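Long-range contact in CD8 alpha antigen (Sus scrofa, PDB 5EDX), which probably serves as a T-cell co-receptor that, as an alpha-alpha homodimer, binds MHC class I molecules: residues A12-V24 / Y71-R85. Sequence-based numbering, arbitrary orientation.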
loop_
_atom_site.group_PDB
_atom_site.type_symbol
_atom_site.label_atom_id
_atom_site.label_comp_id
_atom_site.label_asym_id
_atom_site.label_seq_id
_atom_site.Cartn_x
_atom_site.Cartn_y
_atom_site.Cartn_z
ATOM N N ALA A 12 -15.631 17.354 1.451
ATOM C CA ALA A 12 -15.436 18.085 2.696
ATOM C C ALA A 12 -14.926 19.483 2.407
ATOM O O ALA A 12 -14.112 19.673 1.511
ATOM C CB ALA A 12 -14.452 17.350 3.588
ATOM N N SER A 13 -15.395 20.462 3.173
ATOM C CA SER A 13 -14.899 21.826 3.025
ATOM C C SER A 13 -13.794 22.071 4.043
ATOM O O SER A 13 -13.651 21.311 5.006
ATOM C CB SER A 13 -16.034 22.840 3.183
ATOM O OG SER A 13 -16.698 22.671 4.421
ATOM N N LEU A 14 -13.001 23.116 3.829
ATOM C CA LEU A 14 -11.906 23.418 4.741
ATOM C C LEU A 14 -12.410 23.562 6.175
ATOM O O LEU A 14 -13.427 24.220 6.420
ATOM C CB LEU A 14 -11.175 24.696 4.305
ATOM C CG LEU A 14 -10.409 24.649 2.984
ATOM C CD1 LEU A 14 -9.847 26.035 2.659
ATOM C CD2 LEU A 14 -9.296 23.619 3.035
ATOM N N GLY A 15 -11.706 22.930 7.113
ATOM C CA GLY A 15 -12.025 23.052 8.524
ATOM C C GLY A 15 -13.059 22.067 9.040
ATOM O O GLY A 15 -13.304 21.994 10.244
ATOM N N GLU A 16 -13.666 21.309 8.134
ATOM C CA GLU A 16 -14.693 20.337 8.503
ATOM C C GLU A 16 -14.082 19.094 9.144
ATOM O O GLU A 16 -12.921 18.769 8.907
ATOM C CB GLU A 16 -15.504 19.934 7.269
ATOM C CG GLU A 16 -16.550 18.861 7.533
ATOM C CD GLU A 16 -17.316 18.465 6.284
ATOM O OE1 GLU A 16 -17.266 19.223 5.289
ATOM O OE2 GLU A 16 -17.970 17.398 6.306
ATOM N N THR A 17 -14.869 18.404 9.959
ATOM C CA THR A 17 -14.440 17.140 10.547
ATOM C C THR A 17 -14.955 15.994 9.685
ATOM O O THR A 17 -16.160 15.904 9.421
ATOM C CB THR A 17 -14.973 16.994 11.981
ATOM O OG1 THR A 17 -14.528 18.110 12.765
ATOM C CG2 THR A 17 -14.489 15.691 12.618
ATOM N N VAL A 18 -14.043 15.135 9.232
ATOM C CA VAL A 18 -14.397 13.977 8.415
ATOM C C VAL A 18 -14.061 12.696 9.173
ATOM O O VAL A 18 -12.963 12.561 9.707
ATOM C CB VAL A 18 -13.633 13.995 7.070
ATOM C CG1 VAL A 18 -13.917 12.742 6.261
ATOM C CG2 VAL A 18 -13.999 15.233 6.272
ATOM N N LYS A 19 -15.006 11.762 9.228
ATOM C CA LYS A 19 -14.777 10.499 9.927
ATOM C C LYS A 19 -14.957 9.323 8.971
ATOM O O LYS A 19 -16.016 9.167 8.356
ATOM C CB LYS A 19 -15.720 10.371 11.126
ATOM C CG LYS A 19 -15.560 9.078 11.920
ATOM C CD LYS A 19 -16.238 9.220 13.276
ATOM C CE LYS A 19 -15.991 8.008 14.153
ATOM N NZ LYS A 19 -16.495 8.248 15.536
ATOM N N LEU A 20 -13.911 8.511 8.838
ATOM C CA LEU A 20 -13.919 7.365 7.938
ATOM C C LEU A 20 -13.928 6.067 8.733
ATOM O O LEU A 20 -13.397 6.020 9.838
ATOM C CB LEU A 20 -12.673 7.389 7.056
ATOM C CG LEU A 20 -12.394 8.683 6.292
ATOM C CD1 LEU A 20 -11.089 8.538 5.502
ATOM C CD2 LEU A 20 -13.557 9.045 5.374
ATOM N N ARG A 21 -14.516 5.015 8.169
ATOM C CA ARG A 21 -14.597 3.731 8.860
ATOM C C ARG A 21 -14.202 2.571 7.952
ATOM O O ARG A 21 -14.616 2.512 6.789
ATOM C CB ARG A 21 -16.021 3.504 9.377
ATOM C CG ARG A 21 -16.176 2.266 10.263
ATOM C CD ARG A 21 -17.642 2.018 10.609
ATOM N NE ARG A 21 -18.406 1.662 9.419
ATOM C CZ ARG A 21 -19.280 2.460 8.816
ATOM N NH1 ARG A 21 -19.914 2.041 7.728
ATOM N NH2 ARG A 21 -19.528 3.671 9.303
ATOM N N CYS A 22 -13.389 1.659 8.476
ATOM C CA CYS A 22 -13.226 0.354 7.844
ATOM C C CYS A 22 -13.466 -0.731 8.881
ATOM O O CYS A 22 -12.867 -0.720 9.949
ATOM C CB CYS A 22 -11.860 0.194 7.148
ATOM S SG CYS A 22 -10.383 0.098 8.197
ATOM N N GLU A 23 -14.378 -1.641 8.563
ATOM C CA GLU A 23 -14.658 -2.783 9.421
ATOM C C GLU A 23 -13.924 -3.981 8.853
ATOM O O GLU A 23 -14.024 -4.271 7.664
ATOM C CB GLU A 23 -16.167 -3.065 9.495
ATOM C CG GLU A 23 -16.521 -4.250 10.406
ATOM C CD GLU A 23 -18.014 -4.569 10.450
ATOM O OE1 GLU A 23 -18.407 -5.442 11.252
ATOM O OE2 GLU A 23 -18.795 -3.966 9.689
ATOM N N VAL A 24 -13.156 -4.659 9.696
ATOM C CA VAL A 24 -12.535 -5.911 9.299
ATOM C C VAL A 24 -13.457 -7.029 9.759
ATOM O O VAL A 24 -13.604 -7.260 10.958
ATOM C CB VAL A 24 -11.149 -6.083 9.936
ATOM C CG1 VAL A 24 -10.568 -7.458 9.590
ATOM C CG2 VAL A 24 -10.220 -4.968 9.481
ATOM N N TYR A 71 -8.938 5.293 15.863
ATOM C CA TYR A 71 -9.173 4.388 16.982
ATOM C C TYR A 71 -9.843 3.098 16.545
ATOM O O TYR A 71 -10.402 3.009 15.455
ATOM C CB TYR A 71 -9.997 5.080 18.077
ATOM C CG TYR A 71 -11.449 5.353 17.737
ATOM C CD1 TYR A 71 -12.435 4.406 18.006
ATOM C CD2 TYR A 71 -11.841 6.563 17.172
ATOM C CE1 TYR A 71 -13.764 4.651 17.716
ATOM C CE2 TYR A 71 -13.180 6.819 16.875
ATOM C CZ TYR A 71 -14.133 5.854 17.155
ATOM O OH TYR A 71 -15.463 6.083 16.876
ATOM N N LYS A 72 -9.768 2.101 17.414
ATOM C CA LYS A 72 -10.440 0.829 17.204
ATOM C C LYS A 72 -11.565 0.687 18.217
ATOM O O LYS A 72 -11.383 0.982 19.401
ATOM C CB LYS A 72 -9.433 -0.312 17.379
ATOM C CG LYS A 72 -10.025 -1.726 17.307
ATOM C CD LYS A 72 -8.954 -2.769 17.639
ATOM C CE LYS A 72 -9.443 -4.193 17.364
ATOM N NZ LYS A 72 -10.535 -4.588 18.296
ATOM N N ALA A 73 -12.728 0.244 17.748
ATOM C CA ALA A 73 -13.825 -0.130 18.632
ATOM C C ALA A 73 -14.431 -1.416 18.082
ATOM O O ALA A 73 -14.967 -1.432 16.974
ATOM C CB ALA A 73 -14.865 0.975 18.691
ATOM N N ASN A 74 -14.330 -2.497 18.847
ATOM C CA ASN A 74 -14.738 -3.803 18.345
ATOM C C ASN A 74 -13.995 -4.098 17.048
ATOM O O ASN A 74 -12.772 -3.979 16.997
ATOM C CB ASN A 74 -16.253 -3.851 18.139
ATOM C CG ASN A 74 -17.018 -3.620 19.430
ATOM O OD1 ASN A 74 -16.780 -4.295 20.429
ATOM N ND2 ASN A 74 -17.934 -2.659 19.418
ATOM N N ASP A 75 -14.730 -4.455 15.997
ATOM C CA ASP A 75 -14.102 -4.786 14.718
ATOM C C ASP A 75 -14.085 -3.597 13.758
ATOM O O ASP A 75 -13.766 -3.748 12.580
ATOM C CB ASP A 75 -14.792 -5.986 14.057
ATOM C CG ASP A 75 -16.236 -5.704 13.682
ATOM O OD1 ASP A 75 -16.806 -6.486 12.892
ATOM O OD2 ASP A 75 -16.810 -4.709 14.174
ATOM N N ASN A 76 -14.427 -2.421 14.269
ATOM C CA ASN A 76 -14.409 -1.201 13.461
ATOM C C ASN A 76 -13.178 -0.345 13.719
ATOM O O ASN A 76 -12.801 -0.115 14.864
ATOM C CB ASN A 76 -15.653 -0.367 13.740
ATOM C CG ASN A 76 -16.921 -1.066 13.328
ATOM O OD1 ASN A 76 -17.110 -1.385 12.157
ATOM N ND2 ASN A 76 -17.806 -1.307 14.291
ATOM N N PHE A 77 -12.569 0.138 12.640
ATOM C CA PHE A 77 -11.441 1.054 12.733
ATOM C C PHE A 77 -11.844 2.398 12.133
ATOM O O PHE A 77 -12.509 2.452 11.102
ATOM C CB PHE A 77 -10.223 0.473 12.009
ATOM C CG PHE A 77 -9.748 -0.831 12.587
ATOM C CD1 PHE A 77 -10.306 -2.033 12.176
ATOM C CD2 PHE A 77 -8.763 -0.850 13.563
ATOM C CE1 PHE A 77 -9.875 -3.239 12.723
ATOM C CE2 PHE A 77 -8.322 -2.036 14.106
ATOM C CZ PHE A 77 -8.880 -3.240 13.690
ATOM N N TYR A 78 -11.453 3.483 12.790
ATOM C CA TYR A 78 -11.865 4.808 12.362
ATOM C C TYR A 78 -10.672 5.717 12.162
ATOM O O TYR A 78 -9.665 5.590 12.857
ATOM C CB TYR A 78 -12.792 5.438 13.403
ATOM C CG TYR A 78 -14.080 4.680 13.602
ATOM C CD1 TYR A 78 -15.201 4.969 12.840
ATOM C CD2 TYR A 78 -14.171 3.672 14.550
ATOM C CE1 TYR A 78 -16.392 4.271 13.020
ATOM C CE2 TYR A 78 -15.357 2.968 14.740
ATOM C CZ TYR A 78 -16.459 3.276 13.972
ATOM O OH TYR A 78 -17.636 2.576 14.155
ATOM N N LEU A 79 -10.805 6.636 11.210
ATOM C CA LEU A 79 -9.837 7.710 11.020
ATOM C C LEU A 79 -10.615 9.011 11.057
ATOM O O LEU A 79 -11.663 9.130 10.427
ATOM C CB LEU A 79 -9.144 7.576 9.666
ATOM C CG LEU A 79 -7.960 8.519 9.445
ATOM C CD1 LEU A 79 -6.762 8.061 10.257
ATOM C CD2 LEU A 79 -7.601 8.601 7.971
ATOM N N ILE A 80 -10.109 9.989 11.799
ATOM C CA ILE A 80 -10.793 11.265 11.892
ATOM C C ILE A 80 -9.886 12.373 11.384
ATOM O O ILE A 80 -8.788 12.561 11.891
ATOM C CB ILE A 80 -11.211 11.583 13.336
ATOM C CG1 ILE A 80 -12.237 10.559 13.840
ATOM C CG2 ILE A 80 -11.797 12.988 13.410
ATOM C CD1 ILE A 80 -11.621 9.336 14.458
ATOM N N LEU A 81 -10.340 13.081 10.358
ATOM C CA LEU A 81 -9.654 14.277 9.891
ATOM C C LEU A 81 -10.363 15.429 10.599
ATOM O O LEU A 81 -11.473 15.808 10.228
ATOM C CB LEU A 81 -9.777 14.404 8.375
ATOM C CG LEU A 81 -9.459 13.148 7.553
ATOM C CD1 LEU A 81 -9.722 13.397 6.074
ATOM C CD2 LEU A 81 -8.024 12.681 7.776
ATOM N N HIS A 82 -9.728 15.955 11.640
ATOM C CA HIS A 82 -10.403 16.854 12.578
ATOM C C HIS A 82 -10.743 18.233 12.044
ATOM O O HIS A 82 -11.761 18.819 12.424
ATOM C CB HIS A 82 -9.573 16.992 13.852
ATOM C CG HIS A 82 -9.648 15.792 14.743
ATOM N ND1 HIS A 82 -8.684 14.811 14.752
ATOM C CD2 HIS A 82 -10.589 15.409 15.637
ATOM C CE1 HIS A 82 -9.021 13.875 15.626
ATOM N NE2 HIS A 82 -10.174 14.215 16.173
ATOM N N ARG A 83 -9.878 18.757 11.185
ATOM C CA ARG A 83 -9.996 20.128 10.723
ATOM C C ARG A 83 -9.453 20.143 9.305
ATOM O O ARG A 83 -8.307 20.526 9.062
ATOM C CB ARG A 83 -9.167 21.044 11.634
ATOM C CG ARG A 83 -9.776 22.410 11.898
ATOM C CD ARG A 83 -9.039 23.127 13.030
ATOM N NE ARG A 83 -9.737 23.024 14.309
ATOM C CZ ARG A 83 -9.234 23.435 15.471
ATOM N NH1 ARG A 83 -8.019 23.967 15.523
ATOM N NH2 ARG A 83 -9.941 23.310 16.585
ATOM N N PHE A 84 -10.295 19.711 8.372
ATOM C CA PHE A 84 -9.861 19.313 7.035
ATOM C C PHE A 84 -8.985 20.364 6.359
ATOM O O PHE A 84 -9.391 21.516 6.182
ATOM C CB PHE A 84 -11.083 18.962 6.175
ATOM C CG PHE A 84 -10.743 18.309 4.864
ATOM C CD1 PHE A 84 -10.245 17.018 4.828
ATOM C CD2 PHE A 84 -10.952 18.974 3.666
ATOM C CE1 PHE A 84 -9.940 16.412 3.629
ATOM C CE2 PHE A 84 -10.650 18.366 2.456
ATOM C CZ PHE A 84 -10.139 17.088 2.438
ATOM N N ARG A 85 -7.775 19.958 5.993
ATOM C CA ARG A 85 -6.836 20.844 5.319
ATOM C C ARG A 85 -6.854 20.590 3.813
ATOM O O ARG A 85 -7.240 19.510 3.353
ATOM C CB ARG A 85 -5.430 20.637 5.891
ATOM C CG ARG A 85 -5.338 20.917 7.395
ATOM C CD ARG A 85 -4.064 20.341 8.027
ATOM N NE ARG A 85 -4.046 18.881 7.999
ATOM C CZ ARG A 85 -3.076 18.126 8.511
ATOM N NH1 ARG A 85 -2.034 18.686 9.111
ATOM N NH2 ARG A 85 -3.145 16.808 8.423
HETATM O O HOH W 1 -12.603 21.338 12.639
HETATM O O HOH W 2 -19.981 4.022 12.616
HETATM O O HOH W 3 -19.701 -1.108 11.426
#
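Strands 18-24 and 76-81 are the antiparallel B and E strands of the immunoglobulin V-set sandwich, paired from Val18-Leu81 to Glu23-Asn76. Pairs of backbone N-H...O hydrogen bonds join Val18 with Leu81, Leu20 with Leu79 and Cys22 with Phe77. Val18, Leu20, Cys22, Phe77, Leu79 and Leu81 face the core between the two sheets. There Cys22 forms the disulfide to Cys94 that ties the sheets together, and its SG lies 3.8 Å from Phe77 CB. Val24 CG2 packs 3.7 Å from Phe77 CE1.

The other face carries Lys19, Arg21, Tyr78 and Ile80. Lys19 CG is anti to the backbone N (chi1 180°) and the chain beyond it is extended, which brings NZ over the face of the Tyr78 ring in a cation-pi contact, 4.8 Å from the ring centroid. The same NZ donates to Tyr71 OH at 2.7 Å, approaching at the edge of the Tyr71 ring. Arg21 runs alongside Tyr78, with CG 3.4 Å from CE1 of that ring.

Beyond the strands, the type II turn 13-16 meets the chain after strand 76-81. Phe84 N donates to Glu16 O, and Thr17 OG1 donates to His82 O. With CG anti to the backbone N (chi1 -170°), the Phe84 ring lies against segment 12-24, and Ala12 CB sits over one face in a CH-pi contact, 4.0 Å from the ring centroid. Gly15 N donates a hydrogen bond to Phe84 O at 2.9 Å.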